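Long-range contacts in Ras-associated and pleckstrin homology domains-containing protein 1 (Homo sapiens, PDB 4GN1), which mediates localized membrane signals, is implicated in regulating lamellipodial dynamics, and targets the Ena/VASP proteins EVL and VASP to the leading edge: residues E63-L68 with A238-Q243; H182-Y187 with K206-Q211. All coordinates share one frame; numbering follows the deposited sequence.

Interaction 1 of 2, residues E63-L68 with A238-Q243; sequences EDHENL and AKYGKQ
Gln243 lies flat against the imidazole of His65, and this is the tight part of the contact: in a CH-pi contact Gln243 CG stands 3.5 Å from the ring centroid, only 6° off the normal, and the amide plane is within 7° of the ring plane. Glu66 CG covers the opposite face, while Tyr240 CD1 meets the ring edge, 3.4 Å from His65 NE2. CB of His65 already points toward 238-243, and chi1 of 70° sets the ring between Gln243 CG and Glu66 CG. A second CH-pi contact places Glu63 CG over the Tyr240 ring, 3.7 Å from its centroid; Lys239 CG backs the other face. The looser side, bridged by a water, is at the phenol tip. Tyr240 OH stays 4.0 Å from Glu66 OE2 and donates instead to a water (2.6 Å) that in turn donates to Glu66 OE1. Glu66 OE2 uses its anti lone pair for Glu63 N and also forms a salt bridge with Arg60. Between 63-68 of the Ras-associating domain and 238-243, then, carbon-to-ring packing and one water bridge do the joining; Arg236, one helical turn before Tyr240, adds a salt bridge to Glu63, so the chemistry implies an interdomain junction held by both shape and charge.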
loop_
_atom_site.group_PDB
_atom_site.type_symbol
_atom_site.label_atom_id
_atom_site.label_comp_id
_atom_site.label_asym_id
_atom_site.label_seq_id
_atom_site.Cartn_x
_atom_site.Cartn_y
_atom_site.Cartn_z
ATOM N N GLU A 63 6.466 -0.335 4.018
ATOM C CA GLU A 63 6.881 0.976 4.497
ATOM C C GLU A 63 8.247 0.830 5.180
ATOM O O GLU A 63 8.562 -0.200 5.815
ATOM C CB GLU A 63 5.849 1.616 5.439
ATOM C CG GLU A 63 4.388 1.515 4.976
ATOM C CD GLU A 63 4.096 2.177 3.626
ATOM O OE1 GLU A 63 3.116 1.720 2.976
ATOM O OE2 GLU A 63 4.789 3.160 3.222
ATOM N N ASP A 64 9.050 1.875 5.042
ATOM C CA ASP A 64 10.464 1.832 5.415
ATOM C C ASP A 64 10.746 1.690 6.896
ATOM O O ASP A 64 11.836 1.266 7.303
ATOM C CB ASP A 64 11.160 3.055 4.840
ATOM C CG ASP A 64 11.308 2.954 3.347
ATOM O OD1 ASP A 64 11.213 1.808 2.834
ATOM O OD2 ASP A 64 11.499 4.011 2.695
ATOM N N HIS A 65 9.744 2.012 7.693
ATOM C CA HIS A 65 9.833 1.901 9.128
ATOM C C HIS A 65 9.560 0.532 9.654
ATOM O O HIS A 65 9.615 0.326 10.862
ATOM C CB HIS A 65 8.854 2.876 9.769
ATOM C CG HIS A 65 7.387 2.508 9.598
ATOM N ND1 HIS A 65 6.620 2.029 10.625
ATOM C CD2 HIS A 65 6.542 2.636 8.520
ATOM C CE1 HIS A 65 5.367 1.849 10.209
ATOM N NE2 HIS A 65 5.314 2.201 8.913
ATOM N N GLU A 66 9.231 -0.407 8.777
ATOM C CA GLU A 66 8.734 -1.701 9.223
ATOM C C GLU A 66 9.898 -2.620 9.520
ATOM O O GLU A 66 10.914 -2.611 8.791
ATOM C CB GLU A 66 7.828 -2.351 8.162
ATOM C CG GLU A 66 6.511 -1.628 7.964
ATOM C CD GLU A 66 5.526 -2.431 7.144
ATOM O OE1 GLU A 66 4.938 -3.416 7.701
ATOM O OE2 GLU A 66 5.320 -2.057 5.964
ATOM N N ASN A 67 9.739 -3.402 10.584
ATOM C CA ASN A 67 10.693 -4.429 10.919
ATOM C C ASN A 67 10.538 -5.547 9.870
ATOM O O ASN A 67 9.470 -6.154 9.726
ATOM C CB ASN A 67 10.441 -4.900 12.354
ATOM C CG ASN A 67 11.524 -5.830 12.879
ATOM O OD1 ASN A 67 11.623 -6.990 12.470
ATOM N ND2 ASN A 67 12.321 -5.343 13.797
ATOM N N LEU A 68 11.588 -5.774 9.085
ATOM C CA LEU A 68 11.531 -6.796 8.046
ATOM C C LEU A 68 11.317 -8.210 8.599
ATOM O O LEU A 68 10.400 -8.941 8.167
ATOM C CB LEU A 68 12.780 -6.755 7.152
ATOM C CG LEU A 68 12.762 -7.747 5.968
ATOM C CD1 LEU A 68 11.472 -7.593 5.133
ATOM C CD2 LEU A 68 14.018 -7.623 5.107
ATOM N N ALA A 238 -4.289 6.873 6.506
ATOM C CA ALA A 238 -5.172 6.473 7.600
ATOM C C ALA A 238 -4.637 5.282 8.411
ATOM O O ALA A 238 -4.972 5.141 9.588
ATOM C CB ALA A 238 -6.539 6.137 7.036
ATOM N N LYS A 239 -3.824 4.421 7.780
ATOM C CA LYS A 239 -3.168 3.334 8.519
ATOM C C LYS A 239 -1.919 3.786 9.279
ATOM O O LYS A 239 -1.786 3.515 10.483
ATOM C CB LYS A 239 -2.795 2.156 7.617
ATOM C CG LYS A 239 -2.157 1.018 8.410
ATOM C CD LYS A 239 -2.111 -0.270 7.637
ATOM C CE LYS A 239 -1.321 -1.315 8.395
ATOM N NZ LYS A 239 -2.078 -1.981 9.488
ATOM N N TYR A 240 -1.007 4.437 8.557
ATOM C CA TYR A 240 0.317 4.735 9.058
ATOM C C TYR A 240 0.491 6.136 9.607
ATOM O O TYR A 240 1.404 6.375 10.391
ATOM C CB TYR A 240 1.348 4.463 7.978
ATOM C CG TYR A 240 1.412 3.000 7.572
ATOM C CD1 TYR A 240 1.940 2.030 8.439
ATOM C CD2 TYR A 240 0.950 2.587 6.318
ATOM C CE1 TYR A 240 1.996 0.692 8.072
ATOM C CE2 TYR A 240 0.978 1.265 5.942
ATOM C CZ TYR A 240 1.506 0.320 6.820
ATOM O OH TYR A 240 1.545 -0.978 6.445
ATOM N N GLY A 241 -0.356 7.069 9.171
ATOM C CA GLY A 241 -0.279 8.474 9.614
ATOM C C GLY A 241 1.084 9.129 9.535
ATOM O O GLY A 241 1.849 8.841 8.640
ATOM N N LYS A 242 1.389 10.005 10.492
ATOM C CA LYS A 242 2.592 10.876 10.471
ATOM C C LYS A 242 3.876 10.104 10.192
ATOM O O LYS A 242 4.830 10.633 9.606
ATOM C CB LYS A 242 2.700 11.663 11.799
ATOM C CG LYS A 242 4.061 12.309 12.078
ATOM C CD LYS A 242 3.981 13.411 13.124
ATOM C CE LYS A 242 5.347 14.059 13.336
ATOM N NZ LYS A 242 5.431 14.887 14.582
ATOM N N GLN A 243 3.882 8.843 10.614
ATOM C CA GLN A 243 4.993 7.940 10.368
ATOM C C GLN A 243 5.376 7.849 8.874
ATOM O O GLN A 243 6.569 7.752 8.555
ATOM C CB GLN A 243 4.660 6.565 10.953
ATOM C CG GLN A 243 5.728 5.494 10.749
ATOM C CD GLN A 243 7.010 5.781 11.505
ATOM O OE1 GLN A 243 7.968 6.270 10.932
ATOM N NE2 GLN A 243 7.026 5.486 12.783
HETATM O O HOH W 1 1.990 -2.907 8.090
#

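Interaction 2 of 2, residues H182-Y187 with K206-Q211. With MLI (malonate ion), chain E.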
loop_
_atom_site.group_PDB
_atom_site.type_symbol
_atom_site.label_atom_id
_atom_site.label_comp_id
_atom_site.label_asym_id
_atom_site.label_seq_id
_atom_site.Cartn_x
_atom_site.Cartn_y
_atom_site.Cartn_z
ATOM N N HIS A 182 -5.270 -3.661 11.514
ATOM C CA HIS A 182 -4.605 -4.953 11.305
ATOM C C HIS A 182 -4.800 -5.478 9.910
ATOM O O HIS A 182 -4.904 -6.695 9.712
ATOM C CB HIS A 182 -5.045 -5.996 12.363
ATOM C CG HIS A 182 -4.927 -5.497 13.795
ATOM N ND1 HIS A 182 -3.725 -5.288 14.408
ATOM C CD2 HIS A 182 -5.906 -5.141 14.721
ATOM C CE1 HIS A 182 -3.935 -4.832 15.649
ATOM N NE2 HIS A 182 -5.270 -4.740 15.843
ATOM N N VAL A 183 -4.887 -4.569 8.939
ATOM C CA VAL A 183 -4.807 -4.953 7.535
ATOM C C VAL A 183 -3.743 -4.132 6.798
ATOM O O VAL A 183 -3.619 -2.911 6.988
ATOM C CB VAL A 183 -6.163 -4.858 6.771
ATOM C CG1 VAL A 183 -7.240 -5.714 7.437
ATOM C CG2 VAL A 183 -6.623 -3.412 6.598
ATOM N N ASN A 184 -2.975 -4.827 5.974
ATOM C CA ASN A 184 -2.103 -4.199 5.021
ATOM C C ASN A 184 -2.871 -4.040 3.715
ATOM O O ASN A 184 -3.918 -4.659 3.530
ATOM C CB ASN A 184 -0.859 -5.060 4.820
ATOM C CG ASN A 184 0.012 -5.115 6.051
ATOM O OD1 ASN A 184 0.002 -4.195 6.876
ATOM N ND2 ASN A 184 0.788 -6.183 6.181
ATOM N N VAL A 185 -2.361 -3.206 2.822
ATOM C CA VAL A 185 -2.996 -2.978 1.554
ATOM C C VAL A 185 -2.000 -3.404 0.490
ATOM O O VAL A 185 -0.804 -3.190 0.641
ATOM C CB VAL A 185 -3.536 -1.511 1.397
ATOM C CG1 VAL A 185 -2.450 -0.446 1.525
ATOM C CG2 VAL A 185 -4.239 -1.343 0.068
ATOM N N TYR A 186 -2.496 -4.037 -0.563
ATOM C CA TYR A 186 -1.645 -4.625 -1.601
ATOM C C TYR A 186 -2.196 -4.191 -2.939
ATOM O O TYR A 186 -3.346 -3.749 -3.016
ATOM C CB TYR A 186 -1.688 -6.157 -1.520
ATOM C CG TYR A 186 -1.403 -6.712 -0.133
ATOM C CD1 TYR A 186 -2.312 -6.535 0.907
ATOM C CD2 TYR A 186 -0.216 -7.414 0.139
ATOM C CE1 TYR A 186 -2.052 -7.016 2.164
ATOM C CE2 TYR A 186 0.056 -7.900 1.411
ATOM C CZ TYR A 186 -0.874 -7.700 2.418
ATOM O OH TYR A 186 -0.657 -8.180 3.702
ATOM N N TYR A 187 -1.380 -4.316 -3.984
ATOM C CA TYR A 187 -1.859 -4.297 -5.370
ATOM C C TYR A 187 -2.030 -5.714 -5.863
ATOM O O TYR A 187 -1.150 -6.552 -5.665
ATOM C CB TYR A 187 -0.863 -3.616 -6.289
ATOM C CG TYR A 187 -0.592 -2.166 -5.978
ATOM C CD1 TYR A 187 -1.521 -1.170 -6.305
ATOM C CD2 TYR A 187 0.613 -1.776 -5.374
ATOM C CE1 TYR A 187 -1.260 0.162 -6.036
ATOM C CE2 TYR A 187 0.880 -0.434 -5.102
ATOM C CZ TYR A 187 -0.063 0.522 -5.429
ATOM O OH TYR A 187 0.188 1.849 -5.152
ATOM N N LYS A 206 -5.898 -7.278 3.568
ATOM C CA LYS A 206 -5.894 -8.481 4.411
ATOM C C LYS A 206 -4.951 -8.329 5.586
ATOM O O LYS A 206 -3.991 -7.562 5.532
ATOM C CB LYS A 206 -5.513 -9.750 3.627
ATOM C CG LYS A 206 -4.080 -9.770 3.107
ATOM C CD LYS A 206 -3.588 -11.201 2.908
ATOM C CE LYS A 206 -2.062 -11.242 2.871
ATOM N NZ LYS A 206 -1.517 -10.973 4.227
ATOM N N HIS A 207 -5.259 -9.073 6.644
ATOM C CA HIS A 207 -4.376 -9.269 7.775
ATOM C C HIS A 207 -3.032 -9.790 7.308
ATOM O O HIS A 207 -2.969 -10.664 6.441
ATOM C CB HIS A 207 -5.019 -10.245 8.761
ATOM C CG HIS A 207 -4.326 -10.305 10.098
ATOM N ND1 HIS A 207 -3.102 -10.856 10.259
ATOM C CD2 HIS A 207 -4.722 -9.855 11.350
ATOM C CE1 HIS A 207 -2.731 -10.751 11.546
ATOM N NE2 HIS A 207 -3.729 -10.145 12.212
ATOM N N PRO A 208 -1.937 -9.258 7.882
ATOM C CA PRO A 208 -0.599 -9.739 7.550
ATOM C C PRO A 208 -0.454 -11.264 7.656
ATOM O O PRO A 208 0.286 -11.848 6.878
ATOM C CB PRO A 208 0.305 -9.042 8.595
ATOM C CG PRO A 208 -0.432 -7.816 8.984
ATOM C CD PRO A 208 -1.906 -8.153 8.869
ATOM N N GLN A 209 -1.152 -11.901 8.600
ATOM C CA GLN A 209 -0.970 -13.340 8.871
ATOM C C GLN A 209 -1.670 -14.304 7.915
ATOM O O GLN A 209 -1.351 -15.490 7.906
ATOM C CB GLN A 209 -1.338 -13.680 10.324
ATOM C CG GLN A 209 -0.373 -13.040 11.316
ATOM C CD GLN A 209 -0.477 -13.589 12.719
ATOM O OE1 GLN A 209 -1.089 -12.975 13.579
ATOM N NE2 GLN A 209 0.134 -14.744 12.963
ATOM N N ILE A 210 -2.629 -13.812 7.136
ATOM C CA ILE A 210 -3.313 -14.651 6.165
ATOM C C ILE A 210 -2.447 -14.779 4.914
ATOM O O ILE A 210 -1.973 -13.787 4.366
ATOM C CB ILE A 210 -4.705 -14.101 5.841
ATOM C CG1 ILE A 210 -5.630 -14.366 7.020
ATOM C CG2 ILE A 210 -5.239 -14.698 4.557
ATOM C CD1 ILE A 210 -6.929 -13.595 6.970
ATOM N N GLN A 211 -2.234 -16.018 4.483
ATOM C CA GLN A 211 -1.255 -16.314 3.445
ATOM C C GLN A 211 -1.831 -17.164 2.318
ATOM O O GLN A 211 -1.140 -17.437 1.348
ATOM C CB GLN A 211 -0.023 -17.001 4.055
ATOM C CG GLN A 211 0.821 -16.095 4.943
ATOM C CD GLN A 211 1.525 -15.005 4.150
ATOM O OE1 GLN A 211 2.173 -15.283 3.129
ATOM N NE2 GLN A 211 1.374 -13.751 4.594
HETATM C C1 MLI E . 3.257 -10.311 5.222
HETATM C C2 MLI E . 3.918 -9.226 6.075
HETATM C C3 MLI E . 1.996 -9.774 4.540
HETATM O O6 MLI E . 3.990 -9.407 7.301
HETATM O O7 MLI E . 4.371 -8.173 5.553
HETATM O O8 MLI E . 1.688 -8.583 4.701
HETATM O O9 MLI E . 1.292 -10.529 3.823
#
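Lys206 NZ donates to Tyr186 OH at 3.0 Å and to His207 O at 2.7 Å, with a weak further bond to Ile210 O. A malonate ion, probably from the crystallisation liquor, takes another: its O9 is 2.9 Å from Lys206 NZ. The phenol in turn donates to malonate O8 over 2.6 Å, and Asn184 ND2 reaches the same oxygen. Arg60 and Asn74 also bind the ion, a clustering of donors consistent with an anion-binding pocket. A bend at chi4 (71°) turns the ammonium of Lys206 back over its own loop, where it and Ile210 N approach His207 O from opposite faces of the carbonyl plane. That second bond closes a type I turn, His207 to Ile210, and Gln209 N, lying in the imidazole plane, donates to His207 ND1. The turn begins as strand 202-206 of the PH domain ends, beside its antiparallel neighbour 184-188. Asn184 and Lys206 form a hydrogen-bonded pair there, with Asn184 N to Lys206 O at 3.0 Å and the return bond from Lys206 N to Asn184 O longer, at 3.3 Å. Next to this pair, side chains pack: Lys206 CG lies 3.5 Å from Tyr186 CE1, the two side chains crossing at about a right angle, and Pro208 CG comes equally close to Asn184 ND2. Beyond the paired strands, His182 O receives a CA-H...O contact from His207 CA at 3.3 Å.

How the interactions relate
Interaction 1 joins two domains at the surface, whereas interaction 2 is a partly buried contact within the PH domain; of their touching residues, one of five and four of seven respectively are buried. Along the chain interaction 2 is nested inside the loop that interaction 1 closes. Their chemistry differs accordingly: ring-face packing with a water bridge in 63-68/238-243, backbone pairing and a lysine-centred polar network in 182-187/206-211. Helix 225-240, which bears Lys239 and Tyr240 of interaction 1, packs on strand 184-188 of interaction 2: Lys239 NZ makes a weak hydrogen bond to Val183 O, and Tyr240 OH lies 3.6 Å from Asn184 OD1. Arg60 serves both, forming a salt bridge with Glu66 and binding the malonate.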